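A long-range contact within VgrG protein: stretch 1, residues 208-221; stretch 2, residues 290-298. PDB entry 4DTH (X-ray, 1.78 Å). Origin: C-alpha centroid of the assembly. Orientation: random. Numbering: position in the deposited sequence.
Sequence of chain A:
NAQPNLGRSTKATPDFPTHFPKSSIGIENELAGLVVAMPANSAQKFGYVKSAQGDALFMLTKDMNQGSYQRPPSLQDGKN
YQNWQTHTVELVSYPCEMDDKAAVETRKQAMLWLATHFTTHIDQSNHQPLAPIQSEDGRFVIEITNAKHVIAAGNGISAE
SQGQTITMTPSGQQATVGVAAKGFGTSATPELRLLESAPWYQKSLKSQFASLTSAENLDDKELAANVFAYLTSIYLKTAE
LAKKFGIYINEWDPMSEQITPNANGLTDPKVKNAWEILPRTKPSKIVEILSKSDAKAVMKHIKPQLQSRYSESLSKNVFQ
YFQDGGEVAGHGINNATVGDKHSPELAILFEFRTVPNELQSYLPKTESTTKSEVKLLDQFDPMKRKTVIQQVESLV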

ATOM      1  N   GLN A 208     -21.388 -12.436 -17.565  1.00 27.52           N
ATOM      2  CA  GLN A 208     -22.465 -11.476 -17.760  1.00 26.50           C
ATOM      3  C   GLN A 208     -22.111 -10.540 -18.926  1.00 28.47           C
ATOM      4  O   GLN A 208     -22.937 -10.375 -19.815  1.00 28.45           O
ATOM      5  CB  GLN A 208     -22.732 -10.678 -16.469  1.00 27.00           C
ATOM      6  CG  GLN A 208     -24.042  -9.876 -16.512  1.00 35.61           C
ATOM      7  CD  GLN A 208     -25.292 -10.664 -16.117  1.00 47.60           C
ATOM      8  OE1 GLN A 208     -26.367 -10.092 -15.927  1.00 34.96           O
ATOM      9  NE2 GLN A 208     -25.192 -11.989 -15.946  1.00 45.39           N
ATOM     10  N   PHE A 209     -20.853 -10.007 -18.967  1.00 24.11           N
ATOM     11  CA  PHE A 209     -20.432  -9.103 -20.054  1.00 23.40           C
ATOM     12  C   PHE A 209     -20.538  -9.809 -21.420  1.00 28.51           C
ATOM     13  O   PHE A 209     -21.012  -9.210 -22.382  1.00 28.03           O
ATOM     14  CB  PHE A 209     -18.994  -8.580 -19.833  1.00 23.79           C
ATOM     15  CG  PHE A 209     -18.536  -7.553 -20.843  1.00 24.47           C
ATOM     16  CD1 PHE A 209     -18.962  -6.235 -20.760  1.00 26.39           C
ATOM     17  CD2 PHE A 209     -17.703  -7.914 -21.900  1.00 25.48           C
ATOM     18  CE1 PHE A 209     -18.547  -5.290 -21.694  1.00 27.72           C
ATOM     19  CE2 PHE A 209     -17.294  -6.970 -22.834  1.00 27.68           C
ATOM     20  CZ  PHE A 209     -17.719  -5.668 -22.731  1.00 26.44           C
ATOM     21  N   ALA A 210     -20.094 -11.067 -21.486  1.00 27.41           N
ATOM     22  CA  ALA A 210     -20.122 -11.875 -22.711  1.00 28.96           C
ATOM     23  C   ALA A 210     -21.554 -11.972 -23.279  1.00 35.09           C
ATOM     24  O   ALA A 210     -21.732 -11.821 -24.489  1.00 35.84           O
ATOM     25  CB  ALA A 210     -19.562 -13.260 -22.428  1.00 29.85           C
ATOM     26  N   SER A 211     -22.565 -12.139 -22.396  1.00 32.86           N
ATOM     27  CA  SER A 211     -23.991 -12.200 -22.758  1.00 33.46           C
ATOM     28  C   SER A 211     -24.514 -10.882 -23.323  1.00 37.19           C
ATOM     29  O   SER A 211     -25.335 -10.908 -24.236  1.00 38.54           O
ATOM     30  CB  SER A 211     -24.837 -12.578 -21.545  1.00 39.07           C
ATOM     31  OG  SER A 211     -24.509 -13.865 -21.053  1.00 50.02           O
ATOM     32  N   LEU A 212     -24.056  -9.738 -22.768  1.00 30.10           N
ATOM     33  CA  LEU A 212     -24.481  -8.394 -23.171  1.00 29.28           C
ATOM     34  C   LEU A 212     -23.911  -7.952 -24.511  1.00 34.11           C
ATOM     35  O   LEU A 212     -24.444  -7.017 -25.113  1.00 34.39           O
ATOM     36  CB  LEU A 212     -24.035  -7.346 -22.102  1.00 28.83           C
ATOM     37  CG  LEU A 212     -24.383  -7.590 -20.631  1.00 32.92           C
ATOM     38  CD1 LEU A 212     -23.745  -6.560 -19.749  1.00 32.93           C
ATOM     39  CD2 LEU A 212     -25.872  -7.554 -20.397  1.00 35.46           C
ATOM     40  N   THR A 213     -22.764  -8.541 -24.924  1.00 31.13           N
ATOM     41  CA  THR A 213     -22.021  -8.077 -26.100  1.00 31.54           C
ATOM     42  C   THR A 213     -21.866  -9.094 -27.245  1.00 38.43           C
ATOM     43  O   THR A 213     -20.865  -9.039 -27.963  1.00 39.00           O
ATOM     44  CB  THR A 213     -20.655  -7.504 -25.643  1.00 34.19           C
ATOM     45  OG1 THR A 213     -19.945  -8.528 -24.935  1.00 30.43           O
ATOM     46  CG2 THR A 213     -20.798  -6.263 -24.765  1.00 30.86           C
ATOM     47  N   SER A 214     -22.861  -9.986 -27.438  1.00 36.91           N
ATOM     48  CA  SER A 214     -22.860 -11.031 -28.490  1.00 37.44           C
ATOM     49  C   SER A 214     -22.867 -10.475 -29.919  1.00 44.50           C
ATOM     50  O   SER A 214     -22.190 -11.031 -30.784  1.00 44.37           O
ATOM     51  CB  SER A 214     -24.054 -11.964 -28.318  1.00 41.96           C
ATOM     52  OG  SER A 214     -23.916 -12.785 -27.172  1.00 52.95           O
ATOM     53  N   ALA A 215     -23.653  -9.409 -30.173  1.00 43.49           N
ATOM     54  CA  ALA A 215     -23.764  -8.774 -31.498  1.00 44.71           C
ATOM     55  C   ALA A 215     -22.563  -7.886 -31.777  1.00 50.14           C
ATOM     56  O   ALA A 215     -22.418  -7.340 -32.877  1.00 49.99           O
ATOM     57  CB  ALA A 215     -25.035  -7.940 -31.572  1.00 45.84           C
ATOM     58  N   GLU A 216     -21.720  -7.722 -30.758  1.00 47.27           N
ATOM     59  CA  GLU A 216     -20.547  -6.883 -30.844  1.00 47.33           C
ATOM     60  C   GLU A 216     -19.336  -7.640 -31.277  1.00 49.85           C
ATOM     61  O   GLU A 216     -19.087  -8.762 -30.832  1.00 48.77           O
ATOM     62  CB  GLU A 216     -20.312  -6.151 -29.536  1.00 48.74           C
ATOM     63  CG  GLU A 216     -21.405  -5.137 -29.264  1.00 62.30           C
ATOM     64  CD  GLU A 216     -21.137  -4.256 -28.071  1.00 91.42           C
ATOM     65  OE1 GLU A 216     -20.052  -3.635 -28.028  1.00 87.09           O
ATOM     66  OE2 GLU A 216     -22.018  -4.159 -27.185  1.00 89.62           O
ATOM     67  N   ASN A 217     -18.605  -7.032 -32.202  1.00 46.79           N
ATOM     68  CA  ASN A 217     -17.391  -7.624 -32.702  1.00 46.62           C
ATOM     69  C   ASN A 217     -16.253  -6.981 -31.930  1.00 47.58           C
ATOM     70  O   ASN A 217     -15.787  -5.894 -32.284  1.00 47.86           O
ATOM     71  CB  ASN A 217     -17.271  -7.423 -34.204  1.00 51.42           C
ATOM     72  CG  ASN A 217     -16.344  -8.416 -34.838  1.00 87.93           C
ATOM     73  OD1 ASN A 217     -16.284  -9.594 -34.456  1.00 82.59           O
ATOM     74  ND2 ASN A 217     -15.594  -7.962 -35.824  1.00 84.91           N
ATOM     75  N   LEU A 218     -15.891  -7.607 -30.802  1.00 41.71           N
ATOM     76  CA  LEU A 218     -14.852  -7.060 -29.935  1.00 40.31           C
ATOM     77  C   LEU A 218     -13.470  -7.490 -30.355  1.00 42.71           C
ATOM     78  O   LEU A 218     -13.276  -8.638 -30.768  1.00 42.14           O
ATOM     79  CB  LEU A 218     -15.123  -7.378 -28.452  1.00 39.64           C
ATOM     80  CG  LEU A 218     -16.419  -6.794 -27.858  1.00 43.77           C
ATOM     81  CD1 LEU A 218     -16.543  -7.168 -26.402  1.00 43.79           C
ATOM     82  CD2 LEU A 218     -16.477  -5.263 -28.001  1.00 45.58           C
ATOM     83  N   ASP A 219     -12.508  -6.552 -30.253  1.00 40.33           N
ATOM     84  CA  ASP A 219     -11.104  -6.790 -30.588  1.00 39.99           C
ATOM     85  C   ASP A 219     -10.537  -7.934 -29.753  1.00 41.95           C
ATOM     86  O   ASP A 219      -9.958  -8.876 -30.302  1.00 41.78           O
ATOM     87  CB  ASP A 219     -10.287  -5.501 -30.440  1.00 41.79           C
ATOM     88  CG  ASP A 219     -10.626  -4.460 -31.493  1.00 52.01           C
ATOM     89  OD1 ASP A 219     -10.649  -4.807 -32.708  1.00 54.75           O
ATOM     90  OD2 ASP A 219     -10.852  -3.288 -31.106  1.00 53.61           O
ATOM     91  N   ASP A 220     -10.799  -7.892 -28.428  1.00 36.22           N
ATOM     92  CA  ASP A 220     -10.394  -8.941 -27.514  1.00 34.85           C
ATOM     93  C   ASP A 220     -11.496  -9.088 -26.491  1.00 38.76           C
ATOM     94  O   ASP A 220     -11.484  -8.409 -25.460  1.00 37.35           O
ATOM     95  CB  ASP A 220      -9.037  -8.612 -26.860  1.00 35.60           C
ATOM     96  CG  ASP A 220      -8.350  -9.801 -26.211  1.00 40.43           C
ATOM     97  OD1 ASP A 220      -9.063 -10.703 -25.700  1.00 37.68           O
ATOM     98  OD2 ASP A 220      -7.105  -9.811 -26.166  1.00 47.08           O
ATOM     99  N   LYS A 221     -12.488  -9.934 -26.810  1.00 35.67           N
ATOM    100  CA  LYS A 221     -13.657 -10.160 -25.958  1.00 34.70           C
ATOM    101  C   LYS A 221     -13.382 -10.695 -24.548  1.00 37.37           C
ATOM    102  O   LYS A 221     -14.060 -10.282 -23.609  1.00 36.11           O
ATOM    103  CB  LYS A 221     -14.749 -10.952 -26.691  1.00 37.55           C
ATOM    104  CG  LYS A 221     -14.416 -12.402 -26.957  1.00 55.55           C
ATOM    105  CD  LYS A 221     -15.466 -13.023 -27.843  1.00 70.70           C
ATOM    106  CE  LYS A 221     -15.917 -14.372 -27.348  1.00 88.45           C
ATOM    107  NZ  LYS A 221     -14.848 -15.399 -27.467  1.00102.56           N
ATOM    108  N   LEU A 290      -6.857  -2.116 -23.325  1.00 30.26           N
ATOM    109  CA  LEU A 290      -7.835  -2.416 -24.379  1.00 29.43           C
ATOM    110  C   LEU A 290      -7.701  -1.446 -25.553  1.00 35.10           C
ATOM    111  O   LEU A 290      -7.118  -0.374 -25.402  1.00 34.98           O
ATOM    112  CB  LEU A 290      -9.271  -2.287 -23.813  1.00 28.60           C
ATOM    113  CG  LEU A 290      -9.639  -3.116 -22.576  1.00 31.27           C
ATOM    114  CD1 LEU A 290     -10.944  -2.632 -21.971  1.00 30.91           C
ATOM    115  CD2 LEU A 290      -9.735  -4.588 -22.904  1.00 30.75           C
ATOM    116  N   SER A 291      -8.327  -1.791 -26.708  1.00 33.78           N
ATOM    117  CA  SER A 291      -8.391  -0.902 -27.870  1.00 33.34           C
ATOM    118  C   SER A 291      -9.396   0.199 -27.519  1.00 38.23           C
ATOM    119  O   SER A 291     -10.220  -0.021 -26.629  1.00 37.58           O
ATOM    120  CB  SER A 291      -8.873  -1.676 -29.093  1.00 34.84           C
ATOM    121  OG  SER A 291     -10.180  -2.202 -28.896  1.00 35.92           O
ATOM    122  N   LYS A 292      -9.326   1.372 -28.191  1.00 36.40           N
ATOM    123  CA  LYS A 292     -10.240   2.509 -27.976  1.00 37.30           C
ATOM    124  C   LYS A 292     -11.707   2.011 -28.051  1.00 40.97           C
ATOM    125  O   LYS A 292     -12.512   2.333 -27.173  1.00 39.96           O
ATOM    126  CB  LYS A 292      -9.970   3.612 -29.030  1.00 41.08           C
ATOM    127  CG  LYS A 292     -10.756   4.918 -28.864  1.00 64.27           C
ATOM    128  CD  LYS A 292     -10.853   5.684 -30.192  1.00 79.17           C
ATOM    129  CE  LYS A 292     -11.728   6.914 -30.104  1.00 96.69           C
ATOM    130  NZ  LYS A 292     -12.310   7.279 -31.425  1.00109.31           N
ATOM    131  N   SER A 293     -12.007   1.162 -29.057  1.00 37.43           N
ATOM    132  CA  SER A 293     -13.321   0.565 -29.307  1.00 36.74           C
ATOM    133  C   SER A 293     -13.800  -0.353 -28.166  1.00 38.08           C
ATOM    134  O   SER A 293     -14.926  -0.181 -27.691  1.00 37.11           O
ATOM    135  CB  SER A 293     -13.317  -0.184 -30.637  1.00 40.82           C
ATOM    136  OG  SER A 293     -14.592  -0.740 -30.905  1.00 51.18           O
ATOM    137  N   ASP A 294     -12.957  -1.323 -27.741  1.00 33.58           N
ATOM    138  CA  ASP A 294     -13.258  -2.259 -26.645  1.00 32.59           C
ATOM    139  C   ASP A 294     -13.467  -1.528 -25.321  1.00 34.57           C
ATOM    140  O   ASP A 294     -14.373  -1.898 -24.573  1.00 32.96           O
ATOM    141  CB  ASP A 294     -12.154  -3.313 -26.478  1.00 33.89           C
ATOM    142  CG  ASP A 294     -12.184  -4.453 -27.477  1.00 40.36           C
ATOM    143  OD1 ASP A 294     -12.926  -4.348 -28.483  1.00 40.95           O
ATOM    144  OD2 ASP A 294     -11.481  -5.463 -27.242  1.00 40.24           O
ATOM    145  N   ALA A 295     -12.633  -0.504 -25.034  1.00 31.06           N
ATOM    146  CA  ALA A 295     -12.741   0.306 -23.814  1.00 30.40           C
ATOM    147  C   ALA A 295     -14.093   1.021 -23.780  1.00 32.87           C
ATOM    148  O   ALA A 295     -14.761   0.992 -22.743  1.00 30.54           O
ATOM    149  CB  ALA A 295     -11.597   1.315 -23.741  1.00 31.21           C
ATOM    150  N   LYS A 296     -14.528   1.597 -24.935  1.00 29.70           N
ATOM    151  CA  LYS A 296     -15.821   2.280 -25.061  1.00 29.85           C
ATOM    152  C   LYS A 296     -16.964   1.321 -24.703  1.00 32.33           C
ATOM    153  O   LYS A 296     -17.839   1.692 -23.919  1.00 31.86           O
ATOM    154  CB  LYS A 296     -16.013   2.890 -26.470  1.00 33.79           C
ATOM    155  CG  LYS A 296     -15.359   4.268 -26.645  1.00 59.10           C
ATOM    156  CD  LYS A 296     -15.618   4.878 -28.040  1.00 76.26           C
ATOM    157  CE  LYS A 296     -15.013   6.258 -28.199  1.00 94.71           C
ATOM    158  NZ  LYS A 296     -15.200   6.826 -29.560  1.00107.48           N
ATOM    159  N   ALA A 297     -16.907   0.072 -25.216  1.00 29.05           N
ATOM    160  CA  ALA A 297     -17.899  -0.984 -24.974  1.00 28.48           C
ATOM    161  C   ALA A 297     -17.940  -1.392 -23.497  1.00 29.98           C
ATOM    162  O   ALA A 297     -19.027  -1.531 -22.936  1.00 29.12           O
ATOM    163  CB  ALA A 297     -17.608  -2.195 -25.851  1.00 29.45           C
ATOM    164  N   VAL A 298     -16.763  -1.538 -22.853  1.00 24.80           N
ATOM    165  CA  VAL A 298     -16.679  -1.881 -21.427  1.00 23.14           C
ATOM    166  C   VAL A 298     -17.321  -0.763 -20.590  1.00 25.52           C
ATOM    167  O   VAL A 298     -18.222  -1.039 -19.791  1.00 24.12           O
ATOM    168  CB  VAL A 298     -15.213  -2.167 -20.977  1.00 26.50           C
ATOM    169  CG1 VAL A 298     -15.089  -2.181 -19.453  1.00 26.11           C
ATOM    170  CG2 VAL A 298     -14.690  -3.472 -21.567  1.00 26.16           C
TER
HETATM  171  O   HOH W   1     -14.677  -3.292 -30.262  1.00 43.76           O

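The carboxylate of Asp 294 is the centre of this contact. Asp 294 sits in the first turn of the helix in stretch 2, and its CA-to-CB bond points toward stretch 1. Its two oxygens accept from two consecutive backbone amides. Asp 219 N donates to Asp 294 OD1 at 2.9 Å, and Asp 220 N donates to Asp 294 OD2 at 2.8 Å. A carboxylate suits this place, because its two oxygens can each accept from one of two adjacent N-H groups. Asp 294 is buried and has the largest area covered by the other stretch, so these bonds satisfy a charge held away from bulk solvent.

The second direct link runs the other way, from stretch 2 to a side chain of stretch 1. Ser 291 OG donates to Asp 219 OD2 at 2.6 Å. The same hydroxyl oxygen accepts from Asp 294 N at 3.1 Å, a capping bond from Ser 291 at the N-cap position. A serine can do both jobs, since its hydroxyl gives one proton and still offers lone pairs. With chi1 at 61° (p), Ser 291 OG reaches both partners.

The arrangement brings two acids close together. Asp 219 OD2 lies 3.5 Å from Asp 294 OD1, a like-charge approach. The amide and hydroxyl donors around these carboxylates help offset the repulsion.

A water extends the polar network. The water oxygen lies 2.7 Å from Asp 294 OD1, to which the water donates, and 2.6 Å from Ser 293 OG. Its bond to Asn 217 O is weak, with the water oxygen 3.5 Å away. The water thus joins the loop backbone of stretch 1 to the helix of stretch 2.

Packing takes over further along the helix. Ala 297 lies one turn after Ser 293, and its CA-to-CB bond points toward stretch 1. Leu 218 CD2 packs on Ala 297 CB at 3.9 Å. The Leu 218 side chain also passes Asp 294, with Leu 218 CD2 3.7 Å from Asp 294 OD1. Glu 216 OE1 approaches Ala 297 CB at 3.6 Å, a contact without a hydrogen bond. The small alanine lets the loop residues come close to the helix.

Phe 209 closes the far end. It belongs to the helix of stretch 1, and its t rotamer carries the ring to Val 298. Phe 209 CZ meets Val 298 CG2 at 3.9 Å. Ala 297 O lies at the ring edge, 4.0 Å from Phe 209 CE1. Both Phe 209 and Val 298 are buried, as suits their apolar side chains. The contact buries 378 Å² between the stretches, both sides summed.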